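PDB 2DWC: 433aa long hypothetical phosphoribosylglycinamide formyl transferase from Pyrococcus horikoshii, which belongs to the ATP-grasp superfamily, has a PurT-type C-terminal domain and holds adenosine-5'-diphosphate in its pocket, its own function not being established. Local coordinates for residues Val3-Arg8 with Gly271-Phe276; Ile22-Ser27 with Lys32-Glu37; Val211-Val216 with Arg257-Ile262; Gly388-Trp393 with Met406-Ile411. All blocks are in the same frame, centred on the assembly; numbering follows the deposited sequence.

Overall arrangement
Along the chain contact 1 spans the longest interval, tying the N-terminal loop to the start of strand 274-283, and contacts 2 and 3 both fall between its two segments; contact 4 follows near the C-terminus. Contact 2 belongs to the parallel preATP-grasp sheet, whereas contacts 1, 3 and 4 all reach the large mixed sheet. Contacts 1 and 3 touch directly, through neighbouring strands 274-283 and 209-219, although their centres lie about 19 Å apart. Contacts 1 and 4 are the farthest apart, their centres about 34 Å from each other. Together they sample the three sequence-family regions of the protein, and the Val211 side chain of contact 3 is about 10 Å from the bound ADP.

Contact 1 (Val3-Arg8 with Gly271-Phe276); sequences VMIKLR and GGLGIF
Leu273 sets its CD1 methyl against Val3 and Ile5, which lie side by side, and these three side chains make up nearly all of the contact. Its CG stands opposite the carbonyl carbon (chi1 -60°) and the chain is extended beyond it, which sends CD1 towards the N-terminal loop. There CD1 meets Ile5 CD1 at 3.7 Å and Val3 CG1 at 3.8 Å. Val3 uses both methyls: while CG1 takes the leucine branch, CG2 settles over the backbone of Gly272, 3.7 Å from its CA. The valine and leucine side chains run nearly at right angles to one another. Ile5 starts from a bond that does not aim at Leu273, but with chi1 at 60° CG1 lies between its own backbone N and carbonyl carbon, and the methyl at its tip can still arrive. No hydrogen bond links the segments; aliphatic groups pack on each other and on the Gly272 backbone. Gly272 adopts positive phi, a conformation that favours glycine, two residues ahead of strand 274-283. Around this patch, Val3 and Leu273 both lean on Ile225 of strand 225-238, Leu273 also touches Phe219 of strand 209-219, and Leu7 of the loop packs on Val363 of the second subunit.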
loop_
_atom_site.group_PDB
_atom_site.type_symbol
_atom_site.label_atom_id
_atom_site.label_comp_id
_atom_site.label_asym_id
_atom_site.label_seq_id
_atom_site.Cartn_x
_atom_site.Cartn_y
_atom_site.Cartn_z
ATOM N N VAL B 3 18.892 1.634 -22.842
ATOM C CA VAL B 3 17.980 2.418 -21.982
ATOM C C VAL B 3 18.011 3.895 -22.381
ATOM O O VAL B 3 19.088 4.519 -22.413
ATOM C CB VAL B 3 18.423 2.279 -20.507
ATOM C CG1 VAL B 3 17.670 3.262 -19.619
ATOM C CG2 VAL B 3 18.258 0.847 -20.028
ATOM N N MET B 4 16.842 4.478 -22.659
ATOM C CA MET B 4 16.789 5.859 -23.107
ATOM C C MET B 4 16.617 6.893 -22.027
ATOM O O MET B 4 16.718 8.077 -22.340
ATOM C CB MET B 4 15.692 6.045 -24.168
ATOM C CG MET B 4 14.267 5.872 -23.602
ATOM S SD MET B 4 13.125 6.198 -25.018
ATOM C CE MET B 4 13.422 4.695 -25.947
ATOM N N ILE B 5 16.340 6.484 -20.766
ATOM C CA ILE B 5 16.225 7.480 -19.714
ATOM C C ILE B 5 17.536 7.455 -18.881
ATOM O O ILE B 5 18.453 6.734 -19.215
ATOM C CB ILE B 5 15.047 7.209 -18.756
ATOM C CG1 ILE B 5 15.198 5.843 -18.067
ATOM C CG2 ILE B 5 13.714 7.199 -19.558
ATOM C CD1 ILE B 5 14.290 5.724 -16.762
ATOM N N LYS B 6 17.618 8.274 -17.845
ATOM C CA LYS B 6 18.810 8.299 -17.014
ATOM C C LYS B 6 18.425 8.309 -15.545
ATOM O O LYS B 6 17.241 8.355 -15.180
ATOM C CB LYS B 6 19.635 9.528 -17.316
ATOM C CG LYS B 6 18.848 10.818 -17.102
ATOM C CD LYS B 6 19.594 11.991 -17.732
ATOM C CE LYS B 6 18.733 13.241 -17.750
ATOM N NZ LYS B 6 18.402 13.639 -16.358
ATOM N N LEU B 7 19.438 8.252 -14.695
ATOM C CA LEU B 7 19.221 8.275 -13.240
ATOM C C LEU B 7 18.430 9.544 -12.905
ATOM O O LEU B 7 18.755 10.680 -13.360
ATOM C CB LEU B 7 20.608 8.271 -12.529
ATOM C CG LEU B 7 20.608 8.453 -10.998
ATOM C CD1 LEU B 7 20.116 7.228 -10.287
ATOM C CD2 LEU B 7 22.049 8.739 -10.544
ATOM N N ARG B 8 17.371 9.355 -12.106
ATOM C CA ARG B 8 16.451 10.418 -11.715
ATOM C C ARG B 8 16.635 10.901 -10.286
ATOM O O ARG B 8 16.661 10.096 -9.354
ATOM C CB ARG B 8 15.002 9.888 -11.879
ATOM C CG ARG B 8 13.975 10.862 -11.398
ATOM C CD ARG B 8 12.562 10.266 -11.654
ATOM N NE ARG B 8 12.238 10.314 -13.099
ATOM C CZ ARG B 8 11.843 11.420 -13.740
ATOM N NH1 ARG B 8 11.705 12.606 -13.093
ATOM N NH2 ARG B 8 11.612 11.348 -15.040
ATOM N N GLY B 271 18.407 -7.008 -20.909
ATOM C CA GLY B 271 18.703 -5.592 -20.745
ATOM C C GLY B 271 17.530 -4.729 -20.283
ATOM O O GLY B 271 16.556 -5.270 -19.758
ATOM N N GLY B 272 17.650 -3.411 -20.480
ATOM C CA GLY B 272 16.592 -2.480 -20.096
ATOM C C GLY B 272 16.578 -2.159 -18.616
ATOM O O GLY B 272 17.575 -2.331 -17.903
ATOM N N LEU B 273 15.437 -1.663 -18.130
ATOM C CA LEU B 273 15.278 -1.398 -16.683
ATOM C C LEU B 273 13.951 -2.027 -16.269
ATOM O O LEU B 273 13.018 -2.042 -17.053
ATOM C CB LEU B 273 15.160 0.099 -16.346
ATOM C CG LEU B 273 16.325 1.013 -16.733
ATOM C CD1 LEU B 273 15.938 2.467 -16.377
ATOM C CD2 LEU B 273 17.598 0.555 -15.962
ATOM N N GLY B 274 13.880 -2.546 -15.049
ATOM C CA GLY B 274 12.635 -3.142 -14.582
ATOM C C GLY B 274 12.835 -4.470 -13.876
ATOM O O GLY B 274 13.948 -5.017 -13.833
ATOM N N ILE B 275 11.772 -4.976 -13.279
ATOM C CA ILE B 275 11.875 -6.278 -12.628
ATOM C C ILE B 275 11.519 -7.380 -13.643
ATOM O O ILE B 275 10.713 -7.167 -14.562
ATOM C CB ILE B 275 10.994 -6.296 -11.376
ATOM C CG1 ILE B 275 11.590 -7.297 -10.371
ATOM C CG2 ILE B 275 9.598 -6.611 -11.731
ATOM C CD1 ILE B 275 11.193 -6.967 -9.008
ATOM N N PHE B 276 12.115 -8.562 -13.455
ATOM C CA PHE B 276 11.905 -9.700 -14.331
ATOM C C PHE B 276 11.493 -10.878 -13.457
ATOM O O PHE B 276 11.989 -11.013 -12.347
ATOM C CB PHE B 276 13.240 -10.090 -15.028
ATOM C CG PHE B 276 13.724 -9.091 -16.047
ATOM C CD1 PHE B 276 14.322 -7.900 -15.651
ATOM C CD2 PHE B 276 13.572 -9.340 -17.408
ATOM C CE1 PHE B 276 14.762 -6.956 -16.606
ATOM C CE2 PHE B 276 14.020 -8.397 -18.381
ATOM C CZ PHE B 276 14.608 -7.214 -17.963
#

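Contact 2 (Ile22-Ser27 with Lys32-Glu37); sequences ILLLGS and KEIAIE
Ile34 of helix 29-40 sets its CG2 methyl against both Ile22 and Leu24 of strand 21-25, the first strand and helix of a beta-alpha-beta unit in this Rossmann-like preATP-grasp region. The helix runs back almost antiparallel to the strand, at 169° between the short axes, which come within 10.0 Å of each other. The tight part is small and wholly apolar. Ile22 CD1 approaches Ile34 CG2 to 3.9 Å. Leu24 divides its two branches: CD2 goes to the same isoleucine methyl, at 4.0 Å, while CD1 turns towards Ala35. In Ile34, CG2 lies trans to the backbone N and CG1 opposite the carbonyl carbon, which turns CG2 to the strand. Alanine at the next position of the helix leaves only a CB to meet the leucine.

Towards Gly26 and Ser27 the packing slackens. The end of Lys32 leads off from the strand, and its NZ bonds the O of Gln39 of the second subunit. Gly26 fits the first glycine of a GxGxxG-like pattern, and its backbone angles call for glycine. Other faces of the helix meet the second subunit, mixing apolar packing of Ile36 on Ile36 of that subunit with salt bridges: Glu33 to its Arg40 and Glu37 to its Arg374. Back in the apolar part, the most generous spacing is that of Leu24 CD1, which stands 4.1 Å from Ala35 CB.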
loop_
_atom_site.group_PDB
_atom_site.type_symbol
_atom_site.label_atom_id
_atom_site.label_comp_id
_atom_site.label_asym_id
_atom_site.label_seq_id
_atom_site.Cartn_x
_atom_site.Cartn_y
_atom_site.Cartn_z
ATOM N N ILE B 22 3.049 7.483 -15.780
ATOM C CA ILE B 22 3.264 6.136 -16.321
ATOM C C ILE B 22 2.011 5.720 -17.063
ATOM O O ILE B 22 0.919 6.172 -16.722
ATOM C CB ILE B 22 3.542 5.098 -15.219
ATOM C CG1 ILE B 22 2.362 5.016 -14.214
ATOM C CG2 ILE B 22 4.886 5.468 -14.524
ATOM C CD1 ILE B 22 2.592 3.895 -13.151
ATOM N N LEU B 23 2.180 4.860 -18.084
ATOM C CA LEU B 23 1.067 4.376 -18.885
ATOM C C LEU B 23 1.084 2.849 -18.715
ATOM O O LEU B 23 2.022 2.181 -19.165
ATOM C CB LEU B 23 1.272 4.755 -20.377
ATOM C CG LEU B 23 0.123 4.302 -21.269
ATOM C CD1 LEU B 23 -1.184 5.035 -20.916
ATOM C CD2 LEU B 23 0.514 4.571 -22.731
ATOM N N LEU B 24 0.069 2.338 -18.017
ATOM C CA LEU B 24 -0.042 0.893 -17.790
ATOM C C LEU B 24 -0.799 0.234 -18.952
ATOM O O LEU B 24 -1.943 0.594 -19.199
ATOM C CB LEU B 24 -0.825 0.630 -16.485
ATOM C CG LEU B 24 -0.108 1.193 -15.243
ATOM C CD1 LEU B 24 -1.021 0.995 -14.039
ATOM C CD2 LEU B 24 1.200 0.410 -14.975
ATOM N N LEU B 25 -0.156 -0.668 -19.703
ATOM C CA LEU B 25 -0.869 -1.379 -20.789
ATOM C C LEU B 25 -1.261 -2.714 -20.168
ATOM O O LEU B 25 -0.468 -3.681 -20.146
ATOM C CB LEU B 25 0.024 -1.526 -22.015
ATOM C CG LEU B 25 0.455 -0.155 -22.587
ATOM C CD1 LEU B 25 1.234 -0.431 -23.937
ATOM C CD2 LEU B 25 -0.744 0.821 -22.875
ATOM N N GLY B 26 -2.516 -2.789 -19.676
ATOM C CA GLY B 26 -2.940 -3.964 -18.923
ATOM C C GLY B 26 -3.187 -3.430 -17.530
ATOM O O GLY B 26 -2.273 -2.884 -16.888
ATOM N N SER B 27 -4.432 -3.562 -17.046
ATOM C CA SER B 27 -4.796 -2.967 -15.770
ATOM C C SER B 27 -5.307 -3.974 -14.764
ATOM O O SER B 27 -6.231 -3.687 -14.007
ATOM C CB SER B 27 -5.871 -1.887 -16.019
ATOM O OG SER B 27 -5.344 -0.874 -16.899
ATOM N N LYS B 32 -2.554 -2.759 -10.786
ATOM C CA LYS B 32 -3.184 -1.998 -9.696
ATOM C C LYS B 32 -2.159 -1.665 -8.605
ATOM O O LYS B 32 -2.163 -0.538 -8.078
ATOM C CB LYS B 32 -4.341 -2.826 -9.080
ATOM C CG LYS B 32 -5.112 -2.103 -8.000
ATOM C CD LYS B 32 -6.226 -3.055 -7.468
ATOM C CE LYS B 32 -7.291 -2.270 -6.734
ATOM N NZ LYS B 32 -8.310 -3.224 -6.142
ATOM N N GLU B 33 -1.325 -2.647 -8.219
ATOM C CA GLU B 33 -0.313 -2.379 -7.203
ATOM C C GLU B 33 0.800 -1.431 -7.703
ATOM O O GLU B 33 1.323 -0.612 -6.912
ATOM C CB GLU B 33 0.251 -3.705 -6.628
ATOM C CG GLU B 33 -0.763 -4.346 -5.640
ATOM C CD GLU B 33 -0.879 -3.594 -4.287
ATOM O OE1 GLU B 33 -1.881 -3.856 -3.556
ATOM O OE2 GLU B 33 0.024 -2.774 -3.925
ATOM N N ILE B 34 1.131 -1.463 -8.999
ATOM C CA ILE B 34 2.109 -0.483 -9.510
ATOM C C ILE B 34 1.428 0.908 -9.417
ATOM O O ILE B 34 2.035 1.906 -9.033
ATOM C CB ILE B 34 2.457 -0.756 -10.990
ATOM C CG1 ILE B 34 3.204 -2.099 -11.096
ATOM C CG2 ILE B 34 3.332 0.394 -11.570
ATOM C CD1 ILE B 34 3.354 -2.567 -12.538
ATOM N N ALA B 35 0.136 0.970 -9.736
ATOM C CA ALA B 35 -0.550 2.250 -9.663
ATOM C C ALA B 35 -0.582 2.782 -8.241
ATOM O O ALA B 35 -0.489 3.998 -8.014
ATOM C CB ALA B 35 -2.012 2.107 -10.225
ATOM N N ILE B 36 -0.781 1.888 -7.279
ATOM C CA ILE B 36 -0.815 2.319 -5.872
ATOM C C ILE B 36 0.548 2.874 -5.443
ATOM O O ILE B 36 0.618 3.908 -4.773
ATOM C CB ILE B 36 -1.269 1.114 -4.973
ATOM C CG1 ILE B 36 -2.779 0.954 -5.103
ATOM C CG2 ILE B 36 -0.983 1.411 -3.487
ATOM C CD1 ILE B 36 -3.298 -0.320 -4.470
ATOM N N GLU B 37 1.646 2.224 -5.816
ATOM C CA GLU B 37 2.944 2.849 -5.419
ATOM C C GLU B 37 3.164 4.171 -6.144
ATOM O O GLU B 37 3.679 5.154 -5.561
ATOM C CB GLU B 37 4.088 1.913 -5.738
ATOM C CG GLU B 37 5.453 2.510 -5.296
ATOM C CD GLU B 37 5.571 2.730 -3.766
ATOM O OE1 GLU B 37 4.851 2.069 -2.943
ATOM O OE2 GLU B 37 6.424 3.558 -3.402
#

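Contact 3 (Val211-Val216 with Arg257-Ile262); sequences VTELAV and REVYRI
Glu213 lays the flat of its carboxylate across the edge of the Tyr260 ring and the root of its side chain against Val259. The carboxylate and phenol planes stand 83° apart, close to perpendicular. Glu213 CD lies in the plane of the ring, just beyond its edge, so the acid meets the rim of the ring and not its face. The closest approach is Glu213 OE1 to Tyr260 CE2 at 3.6 Å; the slightly positive ring C-H edge probably makes this a mildly favourable neighbour for an acid. With CG swung trans to the backbone N (chi1 179°) and a bend at chi2, the glutamate curls round Val259 CG1, which lies 3.7 Å from Glu213 CB and 3.6 Å from OE1. Val211, two residues earlier on the same side of the strand, offers CG2 to Val259 CG2 at a looser 4.3 Å. The tyrosine hydroxyl itself is engaged by Glu256. On the helix, Arg261 grips Glu258 side-on, with NE on OE2 at 2.9 Å and NH2 on OE1.

Both segments fall in the ATP-grasp region, the Val211 side chain about 10 Å from the bound ADP. The short axes of helix segment 257-262 and strand segment 211-213 cross at -53°, the helix packing on the mixed sheet. Strand 209-219 pairs there with 225-238 and 274-283, and Val259 and Ile262 rest on Val287 of strand 286-293.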
loop_
_atom_site.group_PDB
_atom_site.type_symbol
_atom_site.label_atom_id
_atom_site.label_comp_id
_atom_site.label_asym_id
_atom_site.label_seq_id
_atom_site.Cartn_x
_atom_site.Cartn_y
_atom_site.Cartn_z
ATOM N N VAL B 211 10.879 -21.945 -8.780
ATOM C CA VAL B 211 11.086 -20.657 -8.126
ATOM C C VAL B 211 11.055 -19.514 -9.136
ATOM O O VAL B 211 11.348 -19.686 -10.313
ATOM C CB VAL B 211 12.439 -20.586 -7.399
ATOM C CG1 VAL B 211 12.508 -21.638 -6.267
ATOM C CG2 VAL B 211 13.546 -20.815 -8.400
ATOM N N THR B 212 10.661 -18.343 -8.657
ATOM C CA THR B 212 10.658 -17.156 -9.515
ATOM C C THR B 212 11.697 -16.257 -8.892
ATOM O O THR B 212 11.603 -15.967 -7.684
ATOM C CB THR B 212 9.328 -16.376 -9.413
ATOM O OG1 THR B 212 8.219 -17.199 -9.819
ATOM C CG2 THR B 212 9.388 -15.163 -10.335
ATOM N N GLU B 213 12.740 -15.890 -9.647
ATOM C CA GLU B 213 13.715 -14.952 -9.125
ATOM C C GLU B 213 13.342 -13.576 -9.696
ATOM O O GLU B 213 13.381 -13.361 -10.932
ATOM C CB GLU B 213 15.145 -15.322 -9.547
ATOM C CG GLU B 213 16.185 -14.329 -9.040
ATOM C CD GLU B 213 16.112 -14.089 -7.531
ATOM O OE1 GLU B 213 15.860 -15.066 -6.799
ATOM O OE2 GLU B 213 16.326 -12.931 -7.068
ATOM N N LEU B 214 13.001 -12.644 -8.795
ATOM C CA LEU B 214 12.551 -11.305 -9.206
ATOM C C LEU B 214 13.680 -10.321 -9.372
ATOM O O LEU B 214 13.719 -9.277 -8.711
ATOM C CB LEU B 214 11.535 -10.809 -8.164
ATOM C CG LEU B 214 10.272 -11.682 -8.108
ATOM C CD1 LEU B 214 9.489 -11.367 -6.801
ATOM C CD2 LEU B 214 9.403 -11.440 -9.373
ATOM N N ALA B 215 14.627 -10.648 -10.264
ATOM C CA ALA B 215 15.787 -9.767 -10.502
ATOM C C ALA B 215 15.334 -8.391 -11.029
ATOM O O ALA B 215 14.466 -8.301 -11.899
ATOM C CB ALA B 215 16.720 -10.415 -11.527
ATOM N N VAL B 216 15.881 -7.325 -10.474
ATOM C CA VAL B 216 15.513 -5.991 -10.967
ATOM C C VAL B 216 16.723 -5.213 -11.441
ATOM O O VAL B 216 17.716 -5.075 -10.713
ATOM C CB VAL B 216 14.707 -5.179 -9.864
ATOM C CG1 VAL B 216 15.505 -5.029 -8.552
ATOM C CG2 VAL B 216 14.354 -3.772 -10.380
ATOM N N ARG B 257 22.499 -19.476 -4.732
ATOM C CA ARG B 257 23.483 -18.699 -5.472
ATOM C C ARG B 257 23.442 -19.011 -6.976
ATOM O O ARG B 257 23.757 -18.148 -7.809
ATOM C CB ARG B 257 24.900 -18.944 -4.927
ATOM C CG ARG B 257 25.032 -18.632 -3.444
ATOM C CD ARG B 257 26.489 -18.505 -2.984
ATOM N NE ARG B 257 27.028 -17.196 -3.350
ATOM C CZ ARG B 257 27.850 -16.965 -4.375
ATOM N NH1 ARG B 257 28.264 -17.958 -5.162
ATOM N NH2 ARG B 257 28.233 -15.723 -4.633
ATOM N N GLU B 258 23.106 -20.237 -7.325
ATOM C CA GLU B 258 23.028 -20.611 -8.742
ATOM C C GLU B 258 21.801 -19.902 -9.354
ATOM O O GLU B 258 21.806 -19.501 -10.531
ATOM C CB GLU B 258 22.884 -22.126 -8.866
ATOM C CG GLU B 258 22.766 -22.662 -10.271
ATOM C CD GLU B 258 24.091 -22.606 -11.062
ATOM O OE1 GLU B 258 24.116 -23.189 -12.163
ATOM O OE2 GLU B 258 25.077 -21.984 -10.596
ATOM N N VAL B 259 20.748 -19.767 -8.552
ATOM C CA VAL B 259 19.525 -19.068 -9.032
ATOM C C VAL B 259 19.925 -17.639 -9.389
ATOM O O VAL B 259 19.586 -17.142 -10.462
ATOM C CB VAL B 259 18.422 -19.076 -7.928
ATOM C CG1 VAL B 259 17.333 -17.990 -8.213
ATOM C CG2 VAL B 259 17.776 -20.450 -7.879
ATOM N N TYR B 260 20.677 -16.973 -8.514
ATOM C CA TYR B 260 21.117 -15.602 -8.799
ATOM C C TYR B 260 22.033 -15.576 -10.022
ATOM O O TYR B 260 21.923 -14.698 -10.858
ATOM C CB TYR B 260 21.887 -14.978 -7.623
ATOM C CG TYR B 260 21.109 -14.911 -6.313
ATOM C CD1 TYR B 260 21.761 -14.981 -5.075
ATOM C CD2 TYR B 260 19.711 -14.791 -6.315
ATOM C CE1 TYR B 260 21.044 -14.938 -3.883
ATOM C CE2 TYR B 260 18.976 -14.757 -5.120
ATOM C CZ TYR B 260 19.635 -14.832 -3.915
ATOM O OH TYR B 260 18.893 -14.859 -2.752
ATOM N N ARG B 261 22.952 -16.537 -10.127
ATOM C CA ARG B 261 23.855 -16.546 -11.269
ATOM C C ARG B 261 23.113 -16.689 -12.608
ATOM O O ARG B 261 23.422 -15.980 -13.588
ATOM C CB ARG B 261 24.870 -17.716 -11.101
ATOM C CG ARG B 261 26.007 -17.725 -12.143
ATOM C CD ARG B 261 26.837 -19.035 -12.083
ATOM N NE ARG B 261 26.130 -20.197 -12.628
ATOM C CZ ARG B 261 25.911 -20.410 -13.924
ATOM N NH1 ARG B 261 26.339 -19.534 -14.833
ATOM N NH2 ARG B 261 25.280 -21.515 -14.314
ATOM N N ILE B 262 22.168 -17.620 -12.655
ATOM C CA ILE B 262 21.392 -17.882 -13.880
ATOM C C ILE B 262 20.520 -16.662 -14.207
ATOM O O ILE B 262 20.462 -16.207 -15.368
ATOM C CB ILE B 262 20.529 -19.147 -13.697
ATOM C CG1 ILE B 262 21.449 -20.378 -13.810
ATOM C CG2 ILE B 262 19.428 -19.230 -14.762
ATOM C CD1 ILE B 262 20.848 -21.633 -13.375
#

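Contact 4 (Gly388-Trp393 with Met406-Ile411); sequences GIALAW and MVAHMI
Val407 holds CG1 trans to its backbone N (chi1 172°), a setting that presents this methyl to Ala390 on strand 386-393. Ala390 CB, which has no torsion to adjust, points toward the helix and receives the valine CG1 at 3.7 Å. The same CB also lies 3.7 Å from the backbone N of Ala408, and 4.0 Å from Ala408 CB. One methyl of the strand therefore rests on two consecutive residues of helix 397-409, touching the side chain of Val407 and both the backbone N and the CB of Ala408. Alanines on both sides let the backbones come close, with Ala390 CA only 5.3 Å from Ala408 CA. The interaction is entirely van der Waals, since no hydrogen bond joins the two segments.

Near the C-terminal end of the helix, Met410 N bonds Val407 O at 3.1 Å and Ile411 N bonds Ala408 O at the same distance, three-residue steps that tighten the chain, while the four-residue bond from Met410 N to Met406 O is weak. Ile411 then turns back towards the sheet, packing on Ile348 and Val373.

Strand 386-393 is paired on its two sides with strands 343-349 and 371-375, both antiparallel, and Ala408 and Val407 reach those neighbours as well, at His346 and Val373. This layer of a helix laid on an antiparallel sheet, with small residues at the closest approach, belongs to the PurT C-terminal domain.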
loop_
_atom_site.group_PDB
_atom_site.type_symbol
_atom_site.label_atom_id
_atom_site.label_comp_id
_atom_site.label_asym_id
_atom_site.label_seq_id
_atom_site.Cartn_x
_atom_site.Cartn_y
_atom_site.Cartn_z
ATOM N N GLY B 388 -8.881 -12.334 -6.142
ATOM C CA GLY B 388 -8.173 -11.739 -5.009
ATOM C C GLY B 388 -7.104 -12.678 -4.504
ATOM O O GLY B 388 -6.833 -13.700 -5.149
ATOM N N ILE B 389 -6.478 -12.334 -3.384
ATOM C CA ILE B 389 -5.481 -13.231 -2.785
ATOM C C ILE B 389 -5.530 -13.129 -1.271
ATOM O O ILE B 389 -5.894 -12.091 -0.718
ATOM C CB ILE B 389 -3.987 -12.885 -3.133
ATOM C CG1 ILE B 389 -3.724 -11.377 -2.901
ATOM C CG2 ILE B 389 -3.634 -13.380 -4.523
ATOM C CD1 ILE B 389 -2.239 -11.057 -2.787
ATOM N N ALA B 390 -5.172 -14.222 -0.602
ATOM C CA ALA B 390 -4.985 -14.173 0.836
ATOM C C ALA B 390 -3.449 -14.012 0.983
ATOM O O ALA B 390 -2.677 -14.615 0.221
ATOM C CB ALA B 390 -5.435 -15.517 1.502
ATOM N N LEU B 391 -3.017 -13.188 1.945
ATOM C CA LEU B 391 -1.582 -12.943 2.215
ATOM C C LEU B 391 -1.369 -13.306 3.681
ATOM O O LEU B 391 -2.195 -12.957 4.510
ATOM C CB LEU B 391 -1.259 -11.453 2.119
ATOM C CG LEU B 391 -0.781 -10.802 0.833
ATOM C CD1 LEU B 391 -0.681 -9.283 1.061
ATOM C CD2 LEU B 391 0.586 -11.366 0.465
ATOM N N ALA B 392 -0.267 -13.962 4.012
ATOM C CA ALA B 392 -0.023 -14.293 5.406
ATOM C C ALA B 392 1.486 -14.241 5.641
ATOM O O ALA B 392 2.261 -14.549 4.732
ATOM C CB ALA B 392 -0.546 -15.704 5.727
ATOM N N TRP B 393 1.904 -13.877 6.848
ATOM C CA TRP B 393 3.355 -13.832 7.131
ATOM C C TRP B 393 3.652 -14.534 8.460
ATOM O O TRP B 393 2.791 -14.621 9.340
ATOM C CB TRP B 393 3.831 -12.386 7.219
ATOM C CG TRP B 393 2.844 -11.436 7.957
ATOM C CD1 TRP B 393 2.903 -11.058 9.276
ATOM C CD2 TRP B 393 1.627 -10.854 7.435
ATOM N NE1 TRP B 393 1.801 -10.293 9.610
ATOM C CE2 TRP B 393 1.008 -10.152 8.498
ATOM C CE3 TRP B 393 0.998 -10.867 6.177
ATOM C CZ2 TRP B 393 -0.212 -9.457 8.342
ATOM C CZ3 TRP B 393 -0.225 -10.178 6.019
ATOM C CH2 TRP B 393 -0.810 -9.479 7.097
ATOM N N MET B 406 -5.378 -21.504 4.326
ATOM C CA MET B 406 -6.544 -21.589 5.175
ATOM C C MET B 406 -7.445 -20.359 5.033
ATOM O O MET B 406 -8.655 -20.493 4.951
ATOM C CB MET B 406 -6.107 -21.782 6.637
ATOM C CG MET B 406 -7.233 -21.620 7.627
ATOM S SD MET B 406 -6.688 -21.890 9.336
ATOM C CE MET B 406 -5.898 -20.264 9.793
ATOM N N VAL B 407 -6.852 -19.164 5.020
ATOM C CA VAL B 407 -7.631 -17.923 4.858
ATOM C C VAL B 407 -8.353 -17.908 3.498
ATOM O O VAL B 407 -9.552 -17.597 3.418
ATOM C CB VAL B 407 -6.702 -16.667 5.000
ATOM C CG1 VAL B 407 -7.479 -15.363 4.619
ATOM C CG2 VAL B 407 -6.224 -16.556 6.458
ATOM N N ALA B 408 -7.663 -18.276 2.430
ATOM C CA ALA B 408 -8.327 -18.289 1.129
ATOM C C ALA B 408 -9.505 -19.248 1.125
ATOM O O ALA B 408 -10.567 -18.940 0.576
ATOM C CB ALA B 408 -7.348 -18.669 0.023
ATOM N N HIS B 409 -9.311 -20.430 1.707
ATOM C CA HIS B 409 -10.380 -21.421 1.735
ATOM C C HIS B 409 -11.588 -21.065 2.605
ATOM O O HIS B 409 -12.621 -21.710 2.489
ATOM C CB HIS B 409 -9.801 -22.790 2.119
ATOM C CG HIS B 409 -8.956 -23.399 1.041
ATOM N ND1 HIS B 409 -8.161 -24.509 1.252
ATOM C CD2 HIS B 409 -8.787 -23.060 -0.260
ATOM C CE1 HIS B 409 -7.540 -24.825 0.128
ATOM N NE2 HIS B 409 -7.902 -23.963 -0.805
ATOM N N MET B 410 -11.465 -20.049 3.467
ATOM C CA MET B 410 -12.568 -19.599 4.287
ATOM C C MET B 410 -13.503 -18.657 3.522
ATOM O O MET B 410 -14.599 -18.321 3.996
ATOM C CB MET B 410 -12.027 -18.856 5.506
ATOM C CG MET B 410 -11.361 -19.782 6.526
ATOM S SD MET B 410 -10.701 -18.793 7.897
ATOM C CE MET B 410 -10.144 -20.021 9.054
ATOM N N ILE B 411 -13.069 -18.226 2.342
ATOM C CA ILE B 411 -13.881 -17.281 1.578
ATOM C C ILE B 411 -14.746 -17.939 0.504
ATOM O O ILE B 411 -14.270 -18.795 -0.253
ATOM C CB ILE B 411 -12.956 -16.195 0.980
ATOM C CG1 ILE B 411 -12.368 -15.362 2.149
ATOM C CG2 ILE B 411 -13.754 -15.285 -0.002
ATOM C CD1 ILE B 411 -11.185 -14.574 1.749
#